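Long-range contact in NADP-dependent alcohol dehydrogenase (Entamoeba histolytica, PDB 2OUI), which catalyses the NADP-dependent interconversion of alcohols and aldehydes or ketones as a tetrameric medium-chain alcohol dehydrogenase with a metal site occupied by zinc: residues A[161-166]-A[236-241]. The protein carries 1 engineered substitution. Residues are numbered along the deposited sequence; the frame is centred on the assembly and turned at random.
Sequences LANIKL and VDKVVI. With EDO (1,2-ethanediol), chain L.
K238 meets the turn at A162 and N163 with nearly its whole length. Its CG stands beside its own backbone N (chi1 -54°), and further bends at chi2 and chi4 curl the chain along the turn. K238 CD passes 3.1 Å from A162 O. K238 NZ then donates to N163 O at 3.0 Å. That ammonium sits above the carbonyl plane, 35° out of it, with a C=O...N angle of 144°. A salt bridge to D168 gives NZ a second, charged partner, and D168 also accepts the backbone N-H of K165, whose CG lies 3.7 Å from K238 NZ. This grip ties the C-terminal end of helix 148-161 to strand 236-241, next to strand 170-173 in the parallel sheet of the Rossmann-type coenzyme domain. Just past the helix, N163 takes positive phi and closes it in a Schellman motif. The amide ND2 of N163 is held by D261 on the adjoining strand 260-264. At V239 the backbone does the touching: V239 O is 3.6 Å from A162 CB, while CB of V239 points away from the turn and the side chain packs on A252 of helix 248-255. V240 returns to the turn with CG2, which packs on A162 CB at 3.6 Å. V240 CG2 also meets I164 CD1 at 4.2 Å, the two side chains crossing at about a right angle, and helix 177-188 adds S182 against V240 and A186 against I164.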
# COMPACT_ATOMS: atom_id res chain seq x y z
N LEU A 161 11.31 -4.64 2.15
CA LEU A 161 10.45 -5.25 3.17
C LEU A 161 10.42 -4.39 4.44
O LEU A 161 9.42 -4.37 5.16
CB LEU A 161 10.96 -6.64 3.55
CG LEU A 161 10.70 -7.75 2.54
CD1 LEU A 161 11.50 -9.05 2.87
CD2 LEU A 161 9.19 -8.02 2.34
N ALA A 162 11.52 -3.67 4.70
CA ALA A 162 11.61 -2.79 5.86
C ALA A 162 10.82 -1.49 5.66
O ALA A 162 10.80 -0.65 6.56
CB ALA A 162 13.09 -2.48 6.19
N ASN A 163 10.22 -1.30 4.47
CA ASN A 163 9.27 -0.21 4.23
C ASN A 163 9.92 1.15 4.52
O ASN A 163 9.34 2.04 5.16
CB ASN A 163 8.01 -0.42 5.09
CG ASN A 163 6.90 0.52 4.71
OD1 ASN A 163 6.74 0.87 3.54
ND2 ASN A 163 6.12 0.95 5.70
N ILE A 164 11.15 1.28 4.05
CA ILE A 164 11.97 2.44 4.39
C ILE A 164 11.39 3.67 3.69
O ILE A 164 11.07 3.60 2.50
CB ILE A 164 13.45 2.20 4.01
CG1 ILE A 164 14.06 1.16 4.97
CG2 ILE A 164 14.20 3.50 4.11
CD1 ILE A 164 15.25 0.48 4.43
N LYS A 165 11.24 4.76 4.45
CA LYS A 165 10.70 6.05 3.94
C LYS A 165 11.76 7.14 3.96
O LYS A 165 12.78 7.02 4.66
CB LYS A 165 9.53 6.54 4.78
CG LYS A 165 8.33 5.58 4.90
CD LYS A 165 7.74 5.22 3.55
CE LYS A 165 6.53 4.31 3.71
NZ LYS A 165 6.10 3.82 2.37
N LEU A 166 11.50 8.22 3.24
CA LEU A 166 12.43 9.34 3.14
C LEU A 166 12.75 9.91 4.50
O LEU A 166 11.84 10.27 5.27
CB LEU A 166 11.87 10.45 2.24
CG LEU A 166 11.81 10.15 0.73
CD1 LEU A 166 10.83 11.12 -0.00
CD2 LEU A 166 13.21 10.20 0.11
N VAL A 236 15.09 3.05 16.48
CA VAL A 236 15.19 3.41 15.07
C VAL A 236 13.83 3.25 14.40
O VAL A 236 12.94 2.61 14.97
CB VAL A 236 16.24 2.53 14.34
CG1 VAL A 236 17.61 2.71 14.97
CG2 VAL A 236 15.83 1.04 14.35
N ASP A 237 13.66 3.82 13.20
CA ASP A 237 12.37 3.77 12.50
C ASP A 237 12.10 2.41 11.87
O ASP A 237 10.96 1.92 11.94
CB ASP A 237 12.32 4.85 11.41
CG ASP A 237 12.39 6.25 11.98
OD1 ASP A 237 11.62 6.56 12.91
OD2 ASP A 237 13.24 7.04 11.54
N LYS A 238 13.11 1.85 11.20
CA LYS A 238 12.97 0.60 10.43
C LYS A 238 14.25 -0.23 10.62
O LYS A 238 15.32 0.31 10.88
CB LYS A 238 12.82 0.92 8.94
CG LYS A 238 11.67 1.90 8.57
CD LYS A 238 10.25 1.35 8.83
CE LYS A 238 9.23 2.49 8.98
NZ LYS A 238 9.20 3.38 7.80
N VAL A 239 14.13 -1.55 10.48
CA VAL A 239 15.26 -2.46 10.66
C VAL A 239 15.28 -3.49 9.52
O VAL A 239 14.24 -4.05 9.16
CB VAL A 239 15.18 -3.21 12.03
CG1 VAL A 239 16.30 -4.25 12.13
CG2 VAL A 239 15.25 -2.25 13.21
N VAL A 240 16.47 -3.70 8.94
CA VAL A 240 16.69 -4.79 7.97
C VAL A 240 17.58 -5.83 8.66
O VAL A 240 18.56 -5.48 9.33
CB VAL A 240 17.43 -4.30 6.69
CG1 VAL A 240 17.63 -5.46 5.73
CG2 VAL A 240 16.66 -3.15 5.99
N ILE A 241 17.20 -7.10 8.54
CA ILE A 241 18.01 -8.18 9.08
C ILE A 241 18.58 -8.91 7.88
O ILE A 241 17.84 -9.42 7.04
CB ILE A 241 17.21 -9.17 9.95
CG1 ILE A 241 16.61 -8.47 11.18
CG2 ILE A 241 18.13 -10.29 10.39
CD1 ILE A 241 15.72 -9.36 12.02
C1 EDO L . 8.91 1.57 -0.02
O1 EDO L . 9.16 2.28 1.20
C2 EDO L . 9.76 0.31 -0.05
O2 EDO L . 9.00 -0.78 0.51